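PDB 6LPI: acetolactate synthase isozyme 1 large subunit, which is the large subunit of a thiamine diphosphate-dependent enzyme, binding thiamine diphosphate, magnesium and flavin-adenine dinucleotide in a fold of three parallel-sheet domains. Local coordinates for residues F22-G27 / S49-H54; K29-I34 / P77-A82; A236-T241 / Q341-W346; N270-E275 / Q348-L353. One frame throughout, in Å; residues are numbered along the deposited sequence.

Contact 1 (F22-G27 / S49-H54); sequences FLEQQG and STQIRH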
loop_
_atom_site.group_PDB
_atom_site.type_symbol
_atom_site.label_atom_id
_atom_site.label_comp_id
_atom_site.label_asym_id
_atom_site.label_seq_id
_atom_site.Cartn_x
_atom_site.Cartn_y
_atom_site.Cartn_z
ATOM N N PHE B 22 3.932 25.140 -8.176
ATOM C CA PHE B 22 4.709 24.160 -7.434
ATOM C C PHE B 22 4.517 22.771 -8.025
ATOM O O PHE B 22 5.489 22.028 -8.231
ATOM C CB PHE B 22 4.292 24.214 -5.960
ATOM C CG PHE B 22 5.010 23.226 -5.061
ATOM C CD1 PHE B 22 4.543 21.917 -4.911
ATOM C CD2 PHE B 22 6.133 23.617 -4.337
ATOM C CE1 PHE B 22 5.209 21.012 -4.086
ATOM C CE2 PHE B 22 6.801 22.708 -3.503
ATOM C CZ PHE B 22 6.342 21.415 -3.381
ATOM N N LEU B 23 3.262 22.408 -8.320
ATOM C CA LEU B 23 2.998 21.102 -8.922
ATOM C C LEU B 23 3.720 20.968 -10.258
ATOM O O LEU B 23 4.263 19.902 -10.574
ATOM C CB LEU B 23 1.498 20.878 -9.084
ATOM C CG LEU B 23 0.746 20.721 -7.762
ATOM C CD1 LEU B 23 -0.707 20.340 -8.010
ATOM C CD2 LEU B 23 1.432 19.705 -6.855
ATOM N N GLU B 24 3.734 22.038 -11.063
ATOM C CA GLU B 24 4.499 21.986 -12.302
ATOM C C GLU B 24 5.961 21.705 -12.012
ATOM O O GLU B 24 6.546 20.763 -12.563
ATOM C CB GLU B 24 4.402 23.306 -13.082
ATOM C CG GLU B 24 3.067 23.617 -13.740
ATOM C CD GLU B 24 3.037 25.000 -14.337
ATOM O OE1 GLU B 24 2.103 25.293 -15.122
ATOM O OE2 GLU B 24 3.952 25.792 -14.020
ATOM N N GLN B 25 6.535 22.439 -11.056
ATOM C CA GLN B 25 7.952 22.276 -10.775
ATOM C C GLN B 25 8.288 20.939 -10.124
ATOM O O GLN B 25 9.467 20.579 -10.074
ATOM C CB GLN B 25 8.446 23.449 -9.929
ATOM C CG GLN B 25 8.409 24.782 -10.676
ATOM C CD GLN B 25 9.022 24.680 -12.072
ATOM O OE1 GLN B 25 10.197 24.338 -12.220
ATOM N NE2 GLN B 25 8.234 25.012 -13.100
ATOM N N GLN B 26 7.303 20.176 -9.662
ATOM C CA GLN B 26 7.583 18.802 -9.267
ATOM C C GLN B 26 7.413 17.825 -10.424
ATOM O O GLN B 26 7.484 16.612 -10.210
ATOM C CB GLN B 26 6.680 18.361 -8.116
ATOM C CG GLN B 26 6.772 19.183 -6.860
ATOM C CD GLN B 26 8.170 19.244 -6.309
ATOM O OE1 GLN B 26 8.785 18.212 -6.007
ATOM N NE2 GLN B 26 8.675 20.463 -6.131
ATOM N N GLY B 27 7.212 18.321 -11.647
ATOM C CA GLY B 27 7.099 17.449 -12.798
ATOM C C GLY B 27 5.750 16.790 -13.000
ATOM O O GLY B 27 5.630 15.941 -13.884
ATOM N N SER B 49 -2.610 26.074 -16.768
ATOM C CA SER B 49 -1.364 25.328 -16.883
ATOM C C SER B 49 -1.242 24.770 -18.290
ATOM O O SER B 49 -2.194 24.206 -18.833
ATOM C CB SER B 49 -1.311 24.202 -15.844
ATOM O OG SER B 49 -0.073 23.490 -15.858
ATOM N N THR B 50 -0.095 24.985 -18.908
ATOM C CA THR B 50 0.218 24.326 -20.169
ATOM C C THR B 50 0.880 22.966 -19.984
ATOM O O THR B 50 1.208 22.311 -20.981
ATOM C CB THR B 50 1.099 25.230 -21.038
ATOM O OG1 THR B 50 1.193 24.658 -22.338
ATOM C CG2 THR B 50 2.496 25.351 -20.465
ATOM N N GLN B 51 1.123 22.553 -18.744
ATOM C CA GLN B 51 1.868 21.340 -18.438
ATOM C C GLN B 51 1.024 20.261 -17.766
ATOM O O GLN B 51 1.285 19.073 -17.966
ATOM C CB GLN B 51 3.065 21.665 -17.533
ATOM C CG GLN B 51 3.770 20.441 -16.983
ATOM C CD GLN B 51 5.084 20.750 -16.304
ATOM O OE1 GLN B 51 5.396 21.905 -16.010
ATOM N NE2 GLN B 51 5.856 19.706 -16.021
ATOM N N ILE B 52 0.021 20.639 -16.973
ATOM C CA ILE B 52 -0.743 19.695 -16.167
ATOM C C ILE B 52 -2.128 19.540 -16.782
ATOM O O ILE B 52 -2.900 20.507 -16.855
ATOM C CB ILE B 52 -0.811 20.144 -14.694
ATOM C CG1 ILE B 52 0.596 20.378 -14.150
ATOM C CG2 ILE B 52 -1.512 19.125 -13.830
ATOM C CD1 ILE B 52 0.616 20.920 -12.751
ATOM N N ARG B 53 -2.434 18.328 -17.240
ATOM C CA ARG B 53 -3.791 17.939 -17.609
ATOM C C ARG B 53 -4.538 17.423 -16.374
ATOM O O ARG B 53 -3.950 16.852 -15.444
ATOM C CB ARG B 53 -3.787 16.866 -18.711
ATOM C CG ARG B 53 -5.048 15.977 -18.780
ATOM C CD ARG B 53 -5.005 14.945 -19.915
ATOM N NE ARG B 53 -3.694 14.319 -20.058
ATOM C CZ ARG B 53 -3.496 13.127 -20.615
ATOM N NH1 ARG B 53 -4.536 12.437 -21.079
ATOM N NH2 ARG B 53 -2.265 12.623 -20.711
ATOM N N HIS B 54 -5.845 17.665 -16.359
ATOM C CA HIS B 54 -6.716 17.290 -15.252
ATOM C C HIS B 54 -7.706 16.245 -15.745
ATOM O O HIS B 54 -8.455 16.503 -16.685
ATOM C CB HIS B 54 -7.482 18.498 -14.707
ATOM C CG HIS B 54 -8.668 18.119 -13.881
ATOM N ND1 HIS B 54 -8.574 17.856 -12.531
ATOM C CD2 HIS B 54 -9.962 17.905 -14.222
ATOM C CE1 HIS B 54 -9.764 17.518 -12.072
ATOM N NE2 HIS B 54 -10.624 17.542 -13.076
#
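I52 drives the tip of its side chain, CD1, against the flank of the helix at L23 and E24, the close-packed half of the contact. CD1 lies 3.8 Å from L23 CB and at the same range from E24 CG, so the carboxylate's own alkyl stem forms part of the apolar surface. Beyond that stem the E24 chain runs extended to S49. There S49 OG donates to E24 OE1 at 2.9 Å, on the anti lone pair of that carboxylate oxygen. S49 OG, anti to its backbone N (chi1 -176°), also accepts from Q51 N and, at 3.1 Å, from I52 N. Three bonds thus fix the hydroxyl. The solvent side is looser: the extended chain of Q51 lays OE1 3.4 Å from E24 CB, while NE2 lies 3.7 Å from E24 O and 4.1 Å from G27 CA. The amide plane of Q51 stands 26° from the carboxylate plane of E24. Behind the inner half, L23 meets F155 of helix 147-159, and I52 meets L46 and V31. G27, with positive phi, is the C-prime residue of a Schellman motif closing helix 15-25, set against an ST turn at S49 that leads into strand 53-56, outermost in this chain's sheet.

Contact 2 (K29-I34 / P77-A82); sequences KIVTGI and PAVCMA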
loop_
_atom_site.group_PDB
_atom_site.type_symbol
_atom_site.label_atom_id
_atom_site.label_comp_id
_atom_site.label_asym_id
_atom_site.label_seq_id
_atom_site.Cartn_x
_atom_site.Cartn_y
_atom_site.Cartn_z
ATOM N N LYS B 29 2.494 15.849 -14.552
ATOM C CA LYS B 29 1.885 16.023 -15.869
ATOM C C LYS B 29 0.392 15.741 -15.859
ATOM O O LYS B 29 -0.319 16.225 -16.739
ATOM C CB LYS B 29 2.589 15.118 -16.908
ATOM C CG LYS B 29 1.794 14.736 -18.168
ATOM C CD LYS B 29 2.421 13.524 -18.905
ATOM C CE LYS B 29 1.361 12.626 -19.587
ATOM N NZ LYS B 29 1.553 11.145 -19.365
ATOM N N ILE B 30 -0.098 15.008 -14.861
ATOM C CA ILE B 30 -1.499 14.621 -14.741
ATOM C C ILE B 30 -1.954 14.832 -13.311
ATOM O O ILE B 30 -1.215 14.564 -12.362
ATOM C CB ILE B 30 -1.719 13.156 -15.183
ATOM C CG1 ILE B 30 -1.180 12.912 -16.595
ATOM C CG2 ILE B 30 -3.152 12.683 -14.962
ATOM C CD1 ILE B 30 -1.238 11.460 -17.013
ATOM N N VAL B 31 -3.184 15.297 -13.159
ATOM C CA VAL B 31 -3.803 15.489 -11.855
ATOM C C VAL B 31 -5.261 15.074 -11.970
ATOM O O VAL B 31 -5.933 15.427 -12.941
ATOM C CB VAL B 31 -3.652 16.961 -11.402
ATOM C CG1 VAL B 31 -4.767 17.372 -10.466
ATOM C CG2 VAL B 31 -2.306 17.162 -10.749
ATOM N N THR B 32 -5.782 14.381 -10.969
ATOM C CA THR B 32 -7.139 13.891 -11.136
ATOM C C THR B 32 -7.976 14.280 -9.933
ATOM O O THR B 32 -7.539 14.136 -8.792
ATOM C CB THR B 32 -7.167 12.366 -11.335
ATOM O OG1 THR B 32 -8.521 11.907 -11.331
ATOM C CG2 THR B 32 -6.448 11.685 -10.218
ATOM N N GLY B 33 -9.176 14.772 -10.197
ATOM C CA GLY B 33 -10.044 15.173 -9.113
ATOM C C GLY B 33 -11.433 15.516 -9.596
ATOM O O GLY B 33 -11.846 15.123 -10.688
ATOM N N ILE B 34 -12.161 16.222 -8.744
ATOM C CA ILE B 34 -13.492 16.729 -9.057
ATOM C C ILE B 34 -13.690 18.110 -8.444
ATOM O O ILE B 34 -13.491 18.298 -7.231
ATOM C CB ILE B 34 -14.594 15.779 -8.569
ATOM C CG1 ILE B 34 -14.472 14.393 -9.207
ATOM C CG2 ILE B 34 -15.965 16.447 -8.721
ATOM C CD1 ILE B 34 -15.632 13.471 -8.882
ATOM N N PRO B 77 5.074 10.405 -6.048
ATOM C CA PRO B 77 3.708 10.799 -5.639
ATOM C C PRO B 77 2.809 11.282 -6.780
ATOM O O PRO B 77 3.235 12.002 -7.688
ATOM C CB PRO B 77 3.937 11.929 -4.633
ATOM C CG PRO B 77 5.384 12.291 -4.736
ATOM C CD PRO B 77 6.102 11.074 -5.229
ATOM N N ALA B 78 1.548 10.852 -6.725
ATOM C CA ALA B 78 0.474 11.296 -7.606
ATOM C C ALA B 78 -0.523 12.104 -6.783
ATOM O O ALA B 78 -0.604 11.937 -5.572
ATOM C CB ALA B 78 -0.195 10.109 -8.285
ATOM N N VAL B 79 -1.260 13.001 -7.432
ATOM C CA VAL B 79 -2.064 14.020 -6.764
ATOM C C VAL B 79 -3.536 13.864 -7.122
ATOM O O VAL B 79 -3.883 13.758 -8.302
ATOM C CB VAL B 79 -1.563 15.426 -7.130
ATOM C CG1 VAL B 79 -2.501 16.495 -6.591
ATOM C CG2 VAL B 79 -0.136 15.619 -6.593
ATOM N N CYS B 80 -4.405 13.918 -6.106
ATOM C CA CYS B 80 -5.850 13.964 -6.326
ATOM C C CYS B 80 -6.462 15.153 -5.601
ATOM O O CYS B 80 -5.902 15.658 -4.631
ATOM C CB CYS B 80 -6.534 12.673 -5.882
ATOM S SG CYS B 80 -6.004 12.085 -4.292
ATOM N N MET B 81 -7.622 15.611 -6.076
ATOM C CA MET B 81 -8.178 16.872 -5.591
ATOM C C MET B 81 -9.678 16.763 -5.368
ATOM O O MET B 81 -10.380 16.132 -6.159
ATOM C CB MET B 81 -7.951 17.999 -6.596
ATOM C CG MET B 81 -6.575 18.075 -7.175
ATOM S SD MET B 81 -6.475 19.549 -8.169
ATOM C CE MET B 81 -5.519 20.609 -7.085
ATOM N N ALA B 82 -10.173 17.432 -4.329
ATOM C CA ALA B 82 -11.608 17.439 -4.073
ATOM C C ALA B 82 -11.982 18.691 -3.281
ATOM O O ALA B 82 -11.121 19.397 -2.746
ATOM C CB ALA B 82 -12.042 16.161 -3.354
#
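The flat groups that bring T32 and I34 up to V79 and M81 are peptide units, and they meet through hydrogen bonds within a parallel sheet. T32 carries two weak ones: its N donates to V79 O at 3.3 Å, and its O accepts from M81 N at 3.1 Å. The firmer one runs from I34 N to M81 O, also 3.1 Å, with the donor tilted 33° from the carbonyl plane. C80 CA adds a CA-H...O contact to T32 O. Where G33 pairs with M81 the chains are closest, 4.3 Å from CA to CA, and G33 contributes no side chain to the face on which M81 stands.

On that face V31 and M81 cross at about a right angle. V31 CG1, anti to its backbone N (chi1 153°), reaches 3.6 Å from M81 SD, and V31 CG2 lies 4.1 Å from V79 CB. Helix 147-159 packs here through F155, which touches V79.

T32 and C80 occupy the other face. The hydroxyl of T32 is hydrogen-bonded to I55 O on strand 53-56, and its side chain also meets A63 of helix 60-74, whereas C80 touches C107 of strand 105-111.

The two strands run in the same direction, 33° apart, as the second and third strands of a six-stranded parallel sheet, next to strand 53-56 and layered between helices, the thiamine diphosphate-binding fold of this family. P35 and C83, which line the thiamine diphosphate pocket, follow directly on the ends of segments 29-34 and 77-82.

Contact 3 (A236-T241 / Q341-W346); sequences AQLPTT and QPRAEW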
loop_
_atom_site.group_PDB
_atom_site.type_symbol
_atom_site.label_atom_id
_atom_site.label_comp_id
_atom_site.label_asym_id
_atom_site.label_seq_id
_atom_site.Cartn_x
_atom_site.Cartn_y
_atom_site.Cartn_z
ATOM N N ALA B 236 23.539 -16.665 -3.605
ATOM C CA ALA B 236 23.439 -17.573 -2.473
ATOM C C ALA B 236 22.493 -18.731 -2.742
ATOM O O ALA B 236 22.389 -19.635 -1.902
ATOM C CB ALA B 236 22.998 -16.816 -1.218
ATOM N N GLN B 237 21.823 -18.721 -3.892
ATOM C CA GLN B 237 20.863 -19.749 -4.286
ATOM C C GLN B 237 19.797 -19.975 -3.209
ATOM O O GLN B 237 19.557 -21.089 -2.731
ATOM C CB GLN B 237 21.613 -21.039 -4.629
ATOM C CG GLN B 237 22.320 -20.901 -5.924
ATOM C CD GLN B 237 21.406 -21.231 -7.073
ATOM O OE1 GLN B 237 20.841 -22.325 -7.152
ATOM N NE2 GLN B 237 21.192 -20.249 -7.939
ATOM N N LEU B 238 19.121 -18.918 -2.901
ATOM C CA LEU B 238 18.119 -18.899 -1.847
ATOM C C LEU B 238 16.757 -19.232 -2.427
ATOM O O LEU B 238 16.353 -18.626 -3.426
ATOM C CB LEU B 238 18.064 -17.525 -1.214
ATOM C CG LEU B 238 19.427 -17.081 -0.697
ATOM C CD1 LEU B 238 19.300 -15.735 -0.016
ATOM C CD2 LEU B 238 20.040 -18.133 0.219
ATOM N N PRO B 239 16.044 -20.207 -1.880
ATOM C CA PRO B 239 14.606 -20.278 -2.148
ATOM C C PRO B 239 13.964 -18.960 -1.739
ATOM O O PRO B 239 14.196 -18.462 -0.638
ATOM C CB PRO B 239 14.144 -21.447 -1.267
ATOM C CG PRO B 239 15.344 -22.347 -1.207
ATOM C CD PRO B 239 16.565 -21.454 -1.293
ATOM N N THR B 240 13.209 -18.353 -2.649
ATOM C CA THR B 240 12.625 -17.039 -2.389
ATOM C C THR B 240 11.106 -17.083 -2.460
ATOM O O THR B 240 10.532 -17.567 -3.436
ATOM C CB THR B 240 13.165 -16.007 -3.367
ATOM O OG1 THR B 240 12.607 -16.284 -4.646
ATOM C CG2 THR B 240 14.657 -16.123 -3.473
ATOM N N THR B 241 10.466 -16.619 -1.399
ATOM C CA THR B 241 9.023 -16.489 -1.337
ATOM C C THR B 241 8.660 -15.010 -1.366
ATOM O O THR B 241 9.412 -14.161 -0.876
ATOM C CB THR B 241 8.461 -17.169 -0.078
ATOM O OG1 THR B 241 7.030 -17.175 -0.130
ATOM C CG2 THR B 241 8.901 -16.451 1.183
ATOM N N GLN B 341 27.009 -20.544 -2.672
ATOM C CA GLN B 341 26.786 -21.945 -2.305
ATOM C C GLN B 341 25.726 -22.607 -3.183
ATOM O O GLN B 341 24.666 -22.020 -3.437
ATOM C CB GLN B 341 26.339 -22.071 -0.850
ATOM C CG GLN B 341 27.063 -21.187 0.128
ATOM C CD GLN B 341 26.687 -21.508 1.564
ATOM O OE1 GLN B 341 26.382 -22.655 1.894
ATOM N NE2 GLN B 341 26.701 -20.494 2.426
ATOM N N PRO B 342 25.966 -23.827 -3.630
ATOM C CA PRO B 342 24.967 -24.523 -4.445
ATOM C C PRO B 342 23.696 -24.886 -3.659
ATOM O O PRO B 342 22.637 -25.088 -4.252
ATOM C CB PRO B 342 25.699 -25.796 -4.875
ATOM C CG PRO B 342 27.139 -25.411 -4.882
ATOM C CD PRO B 342 27.304 -24.430 -3.755
ATOM N N ARG B 343 23.826 -24.992 -2.338
ATOM C CA ARG B 343 22.756 -25.441 -1.442
ATOM C C ARG B 343 22.020 -26.646 -2.020
ATOM O O ARG B 343 20.783 -26.668 -2.070
ATOM C CB ARG B 343 21.736 -24.397 -0.975
ATOM C CG ARG B 343 22.276 -22.980 -0.950
ATOM C CD ARG B 343 22.375 -22.473 0.474
ATOM N NE ARG B 343 22.821 -21.084 0.539
ATOM C CZ ARG B 343 23.173 -20.472 1.665
ATOM N NH1 ARG B 343 23.131 -21.135 2.806
ATOM N NH2 ARG B 343 23.575 -19.207 1.650
ATOM N N ALA B 344 22.780 -27.646 -2.473
ATOM C CA ALA B 344 22.188 -28.730 -3.252
ATOM C C ALA B 344 21.157 -29.522 -2.452
ATOM O O ALA B 344 20.016 -29.698 -2.900
ATOM C CB ALA B 344 23.292 -29.657 -3.760
ATOM N N GLU B 345 21.527 -29.959 -1.239
ATOM C CA GLU B 345 20.631 -30.802 -0.447
ATOM C C GLU B 345 19.369 -30.053 -0.043
ATOM O O GLU B 345 18.271 -30.631 -0.008
ATOM C CB GLU B 345 21.359 -31.371 0.769
ATOM C CG GLU B 345 21.633 -32.855 0.599
ATOM C CD GLU B 345 22.254 -33.505 1.814
ATOM O OE1 GLU B 345 23.220 -32.946 2.363
ATOM O OE2 GLU B 345 21.798 -34.595 2.205
ATOM N N TRP B 346 19.504 -28.769 0.284
ATOM C CA TRP B 346 18.325 -28.000 0.646
ATOM C C TRP B 346 17.395 -27.896 -0.551
ATOM O O TRP B 346 16.184 -28.084 -0.416
ATOM C CB TRP B 346 18.773 -26.639 1.193
ATOM C CG TRP B 346 17.773 -25.507 1.444
ATOM C CD1 TRP B 346 17.947 -24.190 1.111
ATOM C CD2 TRP B 346 16.484 -25.581 2.088
ATOM N NE1 TRP B 346 16.876 -23.444 1.528
ATOM C CE2 TRP B 346 15.957 -24.270 2.118
ATOM C CE3 TRP B 346 15.726 -26.623 2.635
ATOM C CZ2 TRP B 346 14.711 -23.976 2.673
ATOM C CZ3 TRP B 346 14.500 -26.330 3.183
ATOM C CH2 TRP B 346 14.001 -25.015 3.200
#
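A236 and Q341 bring the two backbones within 5.5 Å, CA to CA, after which the chains spread until the CA atoms of P239 and W346 stand 9.0 Å apart. One segment leaves a helix and the other enters one. Q237, with positive phi, is the C-prime residue of the Schellman motif that ends helix 226-235, and R343 occupies the N-cap position of helix 344-354.

The carbonyl of A236 is taken up by the side chain of R343: NE donates to A236 O at 2.9 Å, nearly straight at 163°, with the oxygen in the guanidinium plane and the donor in the carbonyl plane. The same guanidinium also binds I208 O through NH2, while Q341 NE2 sits 3.2 Å above one of its faces, toward the rim, and donates to N209 O. In this Rossmann-like central domain, R343 and Q341 thereby tie the entry to helix 344-354 to two successive helix ends, those of 198-210 and 226-235, on the way into parallel strands 214-218 and 240-242.

Carbon atoms pack beside these polar groups: L238 CD2 comes to 4.0 Å from R343 NH2, and Q237 CB lies 3.4 Å from Q341 O. Farther along, P239 leans obliquely on the indole of W346, its CG 3.9 Å from CE2. Setting W346 CG anti to the backbone N (chi1 170°) places it on the P239 side, and the indole NE1 donates to P214 O on strand 214-218.

Contact 4 (N270-E275 / Q348-L353); sequences NYILQE and QLVADL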
loop_
_atom_site.group_PDB
_atom_site.type_symbol
_atom_site.label_atom_id
_atom_site.label_comp_id
_atom_site.label_asym_id
_atom_site.label_seq_id
_atom_site.Cartn_x
_atom_site.Cartn_y
_atom_site.Cartn_z
ATOM N N ASN B 270 4.359 -23.142 1.886
ATOM C CA ASN B 270 3.957 -22.976 3.271
ATOM C C ASN B 270 4.582 -24.056 4.149
ATOM O O ASN B 270 5.053 -23.759 5.247
ATOM C CB ASN B 270 2.438 -22.984 3.394
ATOM C CG ASN B 270 1.874 -21.593 3.509
ATOM O OD1 ASN B 270 2.615 -20.624 3.649
ATOM N ND2 ASN B 270 0.559 -21.488 3.492
ATOM N N TYR B 271 4.662 -25.301 3.664
ATOM C CA TYR B 271 5.360 -26.327 4.439
ATOM C C TYR B 271 6.868 -26.107 4.416
ATOM O O TYR B 271 7.556 -26.358 5.413
ATOM C CB TYR B 271 5.042 -27.731 3.909
ATOM C CG TYR B 271 3.643 -28.227 4.218
ATOM C CD1 TYR B 271 2.986 -27.839 5.373
ATOM C CD2 TYR B 271 2.954 -29.040 3.317
ATOM C CE1 TYR B 271 1.688 -28.260 5.638
ATOM C CE2 TYR B 271 1.645 -29.476 3.580
ATOM C CZ TYR B 271 1.027 -29.079 4.748
ATOM O OH TYR B 271 -0.252 -29.484 5.043
ATOM N N ILE B 272 7.400 -25.646 3.281
ATOM C CA ILE B 272 8.841 -25.482 3.146
ATOM C C ILE B 272 9.365 -24.462 4.140
ATOM O O ILE B 272 10.448 -24.640 4.705
ATOM C CB ILE B 272 9.208 -25.091 1.705
ATOM C CG1 ILE B 272 9.162 -26.331 0.806
ATOM C CG2 ILE B 272 10.587 -24.390 1.677
ATOM C CD1 ILE B 272 9.015 -26.030 -0.683
ATOM N N LEU B 273 8.610 -23.379 4.374
ATOM C CA LEU B 273 9.087 -22.342 5.288
ATOM C C LEU B 273 9.290 -22.877 6.700
ATOM O O LEU B 273 10.222 -22.457 7.400
ATOM C CB LEU B 273 8.121 -21.163 5.286
ATOM C CG LEU B 273 8.345 -20.208 4.108
ATOM C CD1 LEU B 273 7.070 -19.542 3.661
ATOM C CD2 LEU B 273 9.324 -19.142 4.498
ATOM N N GLN B 274 8.462 -23.838 7.113
ATOM C CA GLN B 274 8.571 -24.444 8.433
ATOM C C GLN B 274 9.836 -25.275 8.593
ATOM O O GLN B 274 10.199 -25.613 9.724
ATOM C CB GLN B 274 7.320 -25.292 8.692
ATOM C CG GLN B 274 6.069 -24.459 8.820
ATOM C CD GLN B 274 5.980 -23.811 10.185
ATOM O OE1 GLN B 274 6.135 -22.596 10.336
ATOM N NE2 GLN B 274 5.667 -24.618 11.183
ATOM N N GLU B 275 10.487 -25.627 7.491
ATOM C CA GLU B 275 11.783 -26.289 7.491
ATOM C C GLU B 275 12.949 -25.306 7.550
ATOM O O GLU B 275 14.087 -25.732 7.769
ATOM C CB GLU B 275 11.940 -27.158 6.229
ATOM C CG GLU B 275 10.822 -28.140 5.934
ATOM C CD GLU B 275 10.832 -29.356 6.828
ATOM O OE1 GLU B 275 9.839 -30.120 6.795
ATOM O OE2 GLU B 275 11.850 -29.593 7.507
ATOM N N GLN B 348 17.139 -30.198 -2.947
ATOM C CA GLN B 348 16.447 -31.484 -3.068
ATOM C C GLN B 348 15.284 -31.557 -2.100
ATOM O O GLN B 348 14.255 -32.175 -2.405
ATOM C CB GLN B 348 17.351 -32.694 -2.826
ATOM C CG GLN B 348 18.809 -32.555 -3.113
ATOM C CD GLN B 348 19.588 -33.780 -2.620
ATOM O OE1 GLN B 348 18.998 -34.799 -2.240
ATOM N NE2 GLN B 348 20.919 -33.680 -2.619
ATOM N N LEU B 349 15.435 -30.944 -0.925
ATOM C CA LEU B 349 14.341 -30.958 0.033
ATOM C C LEU B 349 13.193 -30.087 -0.436
ATOM O O LEU B 349 12.019 -30.474 -0.318
ATOM C CB LEU B 349 14.864 -30.520 1.402
ATOM C CG LEU B 349 13.874 -30.263 2.535
ATOM C CD1 LEU B 349 12.871 -31.421 2.683
ATOM C CD2 LEU B 349 14.674 -30.056 3.836
ATOM N N VAL B 350 13.513 -28.932 -1.017
ATOM C CA VAL B 350 12.461 -28.071 -1.549
ATOM C C VAL B 350 11.670 -28.825 -2.609
ATOM O O VAL B 350 10.441 -28.950 -2.531
ATOM C CB VAL B 350 13.050 -26.771 -2.129
ATOM C CG1 VAL B 350 11.945 -25.858 -2.696
ATOM C CG2 VAL B 350 13.898 -26.033 -1.099
ATOM N N ALA B 351 12.386 -29.453 -3.543
ATOM C CA ALA B 351 11.731 -30.197 -4.608
ATOM C C ALA B 351 10.927 -31.373 -4.070
ATOM O O ALA B 351 9.792 -31.598 -4.502
ATOM C CB ALA B 351 12.769 -30.681 -5.620
ATOM N N ASP B 352 11.492 -32.142 -3.133
ATOM C CA ASP B 352 10.757 -33.282 -2.584
ATOM C C ASP B 352 9.443 -32.848 -1.948
ATOM O O ASP B 352 8.412 -33.514 -2.119
ATOM C CB ASP B 352 11.628 -34.054 -1.600
ATOM C CG ASP B 352 12.519 -35.062 -2.298
ATOM O OD1 ASP B 352 12.194 -35.439 -3.452
ATOM O OD2 ASP B 352 13.530 -35.484 -1.702
ATOM N N LEU B 353 9.453 -31.738 -1.206
ATOM C CA LEU B 353 8.190 -31.245 -0.665
ATOM C C LEU B 353 7.255 -30.773 -1.774
ATOM O O LEU B 353 6.037 -30.958 -1.672
ATOM C CB LEU B 353 8.448 -30.123 0.347
ATOM C CG LEU B 353 8.728 -30.583 1.782
ATOM C CD1 LEU B 353 9.026 -29.401 2.656
ATOM C CD2 LEU B 353 7.528 -31.295 2.330
#
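I272 and L353 make the first of the apolar contacts, their side chains running past each other in opposite directions, with I272 CG1 3.6 Å from L353 CD1. The end of the isoleucine turns to a second partner: V350 CG1, set anti to its backbone N (chi1 180°), is the branch that meets I272 CD1, at 3.6 Å, the two side chains at about a right angle. L353 CD1 is shared more widely, lying 3.9 Å from E275 CG and, more loosely, 4.5 Å from Y271 CB.

The polar bonds found here lie within each segment or run to other residues, such as E275 O to R213 NE and the salt bridge of D352 to R355. Within the backbones, E275 N bonds to I272 O at 3.0 Å, and L353 N to L349 O at the same length.

Third parties extend the apolar patch: L258 of strand 257-260 touches both I272 and V350, and W346 touches I272 and E275. Between helices 267-273 and 344-354 the contacts across the two segments are carbon packing, mainly of I272, V350 and L353, with E275 CG and Y271 CB at the margin, which implies an attachment governed by shape and apolar surface.

In the fold
From the N terminus, the chain leaves helix 15-25, forms strand 30-33, and closes contact 1 when it returns at 49-54. Contact 2 opens inside that loop and closes only at 77-82, so the two cross; they also touch, with R53 of strand 53-56 bonded to K29, just before strand 30-33, and to V31 within it. Together they join a helix and three adjacent strands of the N-terminal sheet. Contacts 3 and 4 follow in series, with centres about 45 to 52 Å from the first pair. They cross in turn: 236-241 pairs with 341-346, at the start of helix 344-354, and 270-275 with its later turns, tying this helix to the approach to strand 240-242 and to helix 267-273.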